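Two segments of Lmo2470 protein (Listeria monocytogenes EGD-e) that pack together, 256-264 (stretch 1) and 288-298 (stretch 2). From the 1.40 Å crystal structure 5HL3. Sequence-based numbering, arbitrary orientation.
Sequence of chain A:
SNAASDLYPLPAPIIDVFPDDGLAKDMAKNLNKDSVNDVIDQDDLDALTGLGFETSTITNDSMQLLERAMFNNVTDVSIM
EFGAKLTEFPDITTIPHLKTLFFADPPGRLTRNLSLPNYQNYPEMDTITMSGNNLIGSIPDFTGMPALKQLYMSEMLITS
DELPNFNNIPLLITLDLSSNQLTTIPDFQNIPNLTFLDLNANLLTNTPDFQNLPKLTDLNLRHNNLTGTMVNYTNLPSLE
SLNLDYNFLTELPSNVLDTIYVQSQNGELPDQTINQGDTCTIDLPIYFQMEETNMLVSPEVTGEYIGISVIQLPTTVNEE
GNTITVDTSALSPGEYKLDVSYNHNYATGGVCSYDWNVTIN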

ATOM      1  N   VAL A 256      16.492 -14.251  -2.254  1.00 14.51           N
ATOM      2  CA  VAL A 256      15.539 -14.080  -1.165  1.00 14.15           C
ATOM      3  C   VAL A 256      14.411 -15.096  -1.232  1.00 13.70           C
ATOM      4  O   VAL A 256      13.352 -14.899  -0.640  1.00 13.34           O
ATOM      5  N   LEU A 257      14.646 -16.211  -1.906  1.00 13.85           N
ATOM      6  CA  LEU A 257      13.586 -17.211  -2.099  1.00 13.53           C
ATOM      7  C   LEU A 257      12.991 -17.718  -0.786  1.00 13.60           C
ATOM      8  O   LEU A 257      11.785 -17.977  -0.700  1.00 13.26           O
ATOM      9  N   ASP A 258      13.811 -17.803   0.258  1.00 14.15           N
ATOM     10  CA  ASP A 258      13.328 -18.265   1.565  1.00 14.67           C
ATOM     11  C   ASP A 258      12.387 -17.307   2.295  1.00 14.04           C
ATOM     12  O   ASP A 258      11.865 -17.645   3.326  1.00 14.35           O
ATOM     13  N   THR A 259      12.167 -16.108   1.742  1.00 13.53           N
ATOM     14  CA  THR A 259      11.277 -15.115   2.355  1.00 13.25           C
ATOM     15  C   THR A 259       9.969 -14.980   1.606  1.00 12.73           C
ATOM     16  O   THR A 259       9.073 -14.294   2.063  1.00 12.58           O
ATOM     17  N   ILE A 260       9.835 -15.654   0.465  1.00 12.55           N
ATOM     18  CA  ILE A 260       8.732 -15.338  -0.451  1.00 12.12           C
ATOM     19  C   ILE A 260       7.393 -15.993  -0.130  1.00 12.08           C
ATOM     20  O   ILE A 260       7.300 -17.172   0.216  1.00 12.33           O
ATOM     21  N   TYR A 261       6.339 -15.175  -0.229  1.00 11.87           N
ATOM     22  CA  TYR A 261       4.970 -15.674  -0.247  1.00 11.88           C
ATOM     23  C   TYR A 261       4.461 -15.589  -1.683  1.00 11.63           C
ATOM     24  O   TYR A 261       4.395 -14.500  -2.256  1.00 11.45           O
ATOM     25  N   VAL A 262       4.151 -16.740  -2.282  1.00 11.71           N
ATOM     26  CA  VAL A 262       3.426 -16.827  -3.564  1.00 11.59           C
ATOM     27  C   VAL A 262       2.589 -18.079  -3.518  1.00 11.89           C
ATOM     28  O   VAL A 262       3.133 -19.183  -3.301  1.00 12.11           O
ATOM     29  N   GLN A 263       1.288 -17.923  -3.719  1.00 12.01           N
ATOM     30  CA  GLN A 263       0.393 -19.066  -3.931  1.00 12.40           C
ATOM     31  C   GLN A 263      -0.317 -18.994  -5.280  1.00 12.39           C
ATOM     32  O   GLN A 263      -0.643 -20.057  -5.845  1.00 12.67           O
ATOM     33  N   SER A 264      -0.563 -17.776  -5.779  1.00 12.16           N
ATOM     34  CA  SER A 264      -1.130 -17.556  -7.109  1.00 12.18           C
ATOM     35  C   SER A 264      -0.218 -16.669  -7.933  1.00 11.78           C
ATOM     36  O   SER A 264       0.452 -15.758  -7.409  1.00 11.56           O
ATOM     37  N   PHE A 288       9.649 -24.966 -10.652  1.00 13.98           N
ATOM     38  CA  PHE A 288      10.714 -25.734 -10.008  1.00 14.60           C
ATOM     39  C   PHE A 288      11.182 -25.132  -8.687  1.00 14.51           C
ATOM     40  O   PHE A 288      11.461 -25.864  -7.748  1.00 14.99           O
ATOM     41  N   GLN A 289      11.208 -23.811  -8.603  1.00 13.98           N
ATOM     42  CA  GLN A 289      11.542 -23.128  -7.354  1.00 13.88           C
ATOM     43  C   GLN A 289      10.492 -23.393  -6.280  1.00 13.76           C
ATOM     44  O   GLN A 289      10.843 -23.698  -5.116  1.00 14.10           O
HETATM   45  N   MSE A 290       9.217 -23.263  -6.648  1.00 13.38           N
HETATM   46  CA  MSE A 290       8.131 -23.499  -5.693  1.00 13.36           C
HETATM   47  C   MSE A 290       8.112 -24.944  -5.248  1.00 14.02           C
HETATM   48  O   MSE A 290       7.882 -25.251  -4.078  1.00 14.29           O
ATOM     49  N   GLU A 291       8.333 -25.868  -6.184  1.00 14.65           N
ATOM     50  CA  GLU A 291       8.303 -27.288  -5.854  1.00 15.87           C
ATOM     51  C   GLU A 291       9.427 -27.637  -4.902  1.00 16.61           C
ATOM     52  O   GLU A 291       9.186 -28.272  -3.848  1.00 17.00           O
ATOM     53  N   GLU A 292      10.641 -27.170  -5.202  1.00 16.96           N
ATOM     54  CA  GLU A 292      11.786 -27.579  -4.420  1.00 18.13           C
ATOM     55  C   GLU A 292      11.874 -26.938  -3.041  1.00 17.42           C
ATOM     56  O   GLU A 292      12.485 -27.517  -2.140  1.00 18.10           O
ATOM     57  N   THR A 293      11.236 -25.776  -2.868  1.00 16.01           N
ATOM     58  CA  THR A 293      11.200 -25.125  -1.553  1.00 15.76           C
ATOM     59  C   THR A 293       9.874 -25.386  -0.824  1.00 15.68           C
ATOM     60  O   THR A 293       9.544 -24.714   0.155  1.00 15.37           O
ATOM     61  N   ASN A 294       9.118 -26.381  -1.267  1.00 15.98           N
ATOM     62  CA  ASN A 294       7.931 -26.831  -0.516  1.00 16.50           C
ATOM     63  C   ASN A 294       6.839 -25.785  -0.362  1.00 15.55           C
ATOM     64  O   ASN A 294       6.153 -25.742   0.665  1.00 15.70           O
HETATM   65  N   MSE A 295       6.653 -24.987  -1.405  1.00 14.67           N
HETATM   66  CA  MSE A 295       5.627 -23.962  -1.425  1.00 14.11           C
HETATM   67  C   MSE A 295       4.316 -24.457  -1.994  1.00 14.10           C
HETATM   68  O   MSE A 295       3.314 -23.738  -1.915  1.00 13.85           O
ATOM     69  N   LEU A 296       4.270 -25.661  -2.548  1.00 14.56           N
ATOM     70  CA  LEU A 296       3.047 -26.128  -3.166  1.00 14.74           C
ATOM     71  C   LEU A 296       2.079 -26.728  -2.172  1.00 15.36           C
ATOM     72  O   LEU A 296       2.483 -27.452  -1.259  1.00 15.91           O
ATOM     73  N   VAL A 297       0.797 -26.453  -2.385  1.00 15.38           N
ATOM     74  CA  VAL A 297      -0.296 -27.070  -1.596  1.00 16.12           C
ATOM     75  C   VAL A 297      -0.920 -28.305  -2.266  1.00 16.83           C
ATOM     76  O   VAL A 297      -1.727 -29.016  -1.660  1.00 17.64           O
ATOM     77  N   SER A 298      -0.595 -28.511  -3.543  1.00 16.60           N
ATOM     78  CA  SER A 298      -1.052 -29.683  -4.305  1.00 17.30           C
ATOM     79  C   SER A 298       0.025 -29.976  -5.359  1.00 17.03           C
ATOM     80  O   SER A 298       0.671 -29.062  -5.828  1.00 16.26           O
TER

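The contact is mainly apolar and centres on Met295, a selenomethionine whose CA-to-CB bond points toward stretch 1. Its m, t, p rotamer (chi1 -64°, chi2 175°, chi3 69°) sets the terminal methyl against two stretch 1 side chains: Met295 CE lies 4.0 Å from Ile260 CG2 and 4.0 Å from Val262 CB. Farther back, Met295 SE is 4.3 Å from CD1 of Leu257, whose CA-to-CB bond also points toward stretch 2. With chi1 t and chi2 p, Leu257 places its other methyl, CD2, 3.6 Å from Thr293 CG2 and 4.2 Å from Gln289 CB, so the leucine fork spans the last turn of the helix and the loop after it. Met290, also selenomethionine, starts sideways, but chi1 m and chi2 t bring its SE to 4.0 Å from Val262 CG1, and chi3 p places Met290 CE 3.4 Å from Val262 O.

One hydrogen bond crosses the interface. Gln263 sets out sideways, and chi1 and chi2, both m, bring its amide nearer to stretch 2, where NE2 donates to Met295 O at 3.0 Å with an N-H...O angle of 165°, close to linear. Gln263 OE1, hydrogen-bonded elsewhere in the structure, packs 3.4 Å from Val297 CG1.

Within stretch 2, Thr293 OG1 (chi1 p) donates to Gln289 O at 2.8 Å.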

ATOM      1  CB  VAL A 256      14.990 -12.628  -1.180  1.00 13.83           C
ATOM      2  CG1 VAL A 256      16.100 -11.635  -0.877  1.00 14.42           C
ATOM      3  CG2 VAL A 256      14.285 -12.301  -2.489  1.00 13.35           C
ATOM      4  CB  LEU A 257      14.132 -18.376  -2.962  1.00 13.87           C
ATOM      5  CG  LEU A 257      13.116 -19.473  -3.331  1.00 13.67           C
ATOM      6  CD1 LEU A 257      11.830 -18.987  -3.958  1.00 13.02           C
ATOM      7  CD2 LEU A 257      13.830 -20.525  -4.191  1.00 14.14           C
ATOM      8  CB  ASP A 258      14.487 -18.684   2.494  1.00 16.14           C
ATOM      9  CG  ASP A 258      15.493 -17.561   2.776  1.00 17.26           C
ATOM     10  OD1 ASP A 258      15.445 -16.505   2.095  1.00 18.19           O
ATOM     11  OD2 ASP A 258      16.416 -17.798   3.636  1.00 20.00           O
ATOM     12  CB  THR A 259      11.914 -13.695   2.357  1.00 13.31           C
ATOM     13  OG1 THR A 259      11.962 -13.165   1.028  1.00 13.02           O
ATOM     14  CG2 THR A 259      13.295 -13.695   2.985  1.00 13.93           C
ATOM     15  CB  ILE A 260       9.143 -15.677  -1.914  1.00 12.00           C
ATOM     16  CG1 ILE A 260      10.300 -14.779  -2.351  1.00 12.11           C
ATOM     17  CG2 ILE A 260       7.981 -15.515  -2.893  1.00 11.66           C
ATOM     18  CD1 ILE A 260      10.870 -15.095  -3.724  1.00 12.13           C
ATOM     19  CB  TYR A 261       4.023 -14.868   0.687  1.00 12.00           C
ATOM     20  CG  TYR A 261       2.617 -15.444   0.682  1.00 12.18           C
ATOM     21  CD1 TYR A 261       1.736 -15.151  -0.343  1.00 12.06           C
ATOM     22  CD2 TYR A 261       2.157 -16.268   1.716  1.00 12.59           C
ATOM     23  CE1 TYR A 261       0.458 -15.716  -0.388  1.00 12.35           C
ATOM     24  CE2 TYR A 261       0.867 -16.825   1.680  1.00 12.89           C
ATOM     25  CZ  TYR A 261       0.032 -16.551   0.631  1.00 12.78           C
ATOM     26  OH  TYR A 261      -1.243 -17.091   0.559  1.00 13.20           O
ATOM     27  CB  VAL A 262       4.321 -16.951  -4.844  1.00 11.42           C
ATOM     28  CG1 VAL A 262       3.449 -17.303  -6.062  1.00 11.42           C
ATOM     29  CG2 VAL A 262       5.091 -15.687  -5.107  1.00 11.23           C
ATOM     30  CB  GLN A 263      -0.617 -19.191  -2.762  1.00 12.84           C
ATOM     31  CG  GLN A 263       0.028 -19.663  -1.459  1.00 13.03           C
ATOM     32  CD  GLN A 263       0.598 -21.070  -1.601  1.00 13.30           C
ATOM     33  OE1 GLN A 263      -0.085 -22.004  -2.049  1.00 13.68           O
ATOM     34  NE2 GLN A 263       1.842 -21.225  -1.229  1.00 13.20           N
ATOM     35  CB  SER A 264      -2.505 -16.911  -7.020  1.00 12.52           C
ATOM     36  OG  SER A 264      -3.440 -17.820  -6.473  1.00 13.03           O
ATOM     37  CB  PHE A 288      11.849 -26.004 -10.999  1.00 15.07           C
ATOM     38  CG  PHE A 288      11.393 -26.851 -12.152  1.00 15.33           C
ATOM     39  CD1 PHE A 288      11.216 -28.213 -12.001  1.00 15.97           C
ATOM     40  CD2 PHE A 288      11.013 -26.260 -13.348  1.00 14.98           C
ATOM     41  CE1 PHE A 288      10.743 -28.996 -13.046  1.00 16.28           C
ATOM     42  CE2 PHE A 288      10.490 -27.019 -14.370  1.00 15.25           C
ATOM     43  CZ  PHE A 288      10.366 -28.382 -14.218  1.00 15.89           C
ATOM     44  CB  GLN A 289      11.674 -21.635  -7.589  1.00 13.40           C
ATOM     45  CG  GLN A 289      12.892 -21.234  -8.390  1.00 13.67           C
ATOM     46  CD  GLN A 289      12.867 -19.751  -8.731  1.00 13.26           C
ATOM     47  OE1 GLN A 289      11.923 -19.270  -9.386  1.00 12.81           O
ATOM     48  NE2 GLN A 289      13.878 -19.032  -8.293  1.00 13.51           N
HETATM   49  CB  MSE A 290       6.773 -23.046  -6.271  1.00 12.97           C
HETATM   50  CG  MSE A 290       6.753 -21.522  -6.354  1.00 12.56           C
HETATM   51 SE   MSE A 290       5.102 -20.756  -7.074  1.00 12.66          SE
HETATM   52  CE  MSE A 290       3.798 -21.400  -5.743  1.00 12.89           C
ATOM     53  CB  GLU A 291       8.394 -28.140  -7.143  1.00 16.49           C
ATOM     54  CG  GLU A 291       8.070 -29.620  -6.969  1.00 17.84           C
ATOM     55  CD  GLU A 291       9.131 -30.420  -6.236  1.00 19.06           C
ATOM     56  OE1 GLU A 291      10.345 -30.137  -6.336  1.00 19.77           O
ATOM     57  OE2 GLU A 291       8.754 -31.396  -5.559  1.00 20.95           O
ATOM     58  CB  GLU A 292      13.076 -27.475  -5.210  1.00 19.88           C
ATOM     59  CG  GLU A 292      13.610 -26.128  -5.504  1.00 21.07           C
ATOM     60  CD  GLU A 292      14.408 -26.078  -6.825  1.00 23.57           C
ATOM     61  OE1 GLU A 292      14.603 -24.937  -7.294  1.00 26.83           O
ATOM     62  OE2 GLU A 292      14.769 -27.133  -7.429  1.00 27.34           O
ATOM     63  CB  THR A 293      11.536 -23.626  -1.621  1.00 15.14           C
ATOM     64  OG1 THR A 293      10.558 -22.946  -2.411  1.00 14.30           O
ATOM     65  CG2 THR A 293      12.909 -23.422  -2.198  1.00 15.41           C
ATOM     66  CB  ASN A 294       8.355 -27.468   0.818  1.00 17.78           C
ATOM     67  CG  ASN A 294       9.237 -28.667   0.591  1.00 19.30           C
ATOM     68  OD1 ASN A 294       8.859 -29.582  -0.132  1.00 20.65           O
ATOM     69  ND2 ASN A 294      10.454 -28.622   1.119  1.00 20.30           N
HETATM   70  CB  MSE A 295       6.107 -22.769  -2.259  1.00 13.81           C
HETATM   71  CG  MSE A 295       7.342 -22.094  -1.635  1.00 14.26           C
HETATM   72 SE   MSE A 295       8.087 -20.649  -2.754  1.00 14.70          SE
HETATM   73  CE  MSE A 295       6.657 -19.330  -2.598  1.00 14.08           C
ATOM     74  CB  LEU A 296       3.353 -27.180  -4.237  1.00 15.08           C
ATOM     75  CG  LEU A 296       4.275 -26.760  -5.385  1.00 14.64           C
ATOM     76  CD1 LEU A 296       4.569 -27.985  -6.278  1.00 15.18           C
ATOM     77  CD2 LEU A 296       3.726 -25.589  -6.177  1.00 13.98           C
ATOM     78  CB  VAL A 297      -1.414 -26.039  -1.250  1.00 15.95           C
ATOM     79  CG1 VAL A 297      -0.879 -24.871  -0.437  1.00 15.42           C
ATOM     80  CG2 VAL A 297      -2.154 -25.563  -2.504  1.00 15.68           C
ATOM     81  CB  SER A 298      -2.388 -29.392  -4.980  1.00 17.41           C
ATOM     82  OG  SER A 298      -2.282 -28.319  -5.868  1.00 16.59           O
TER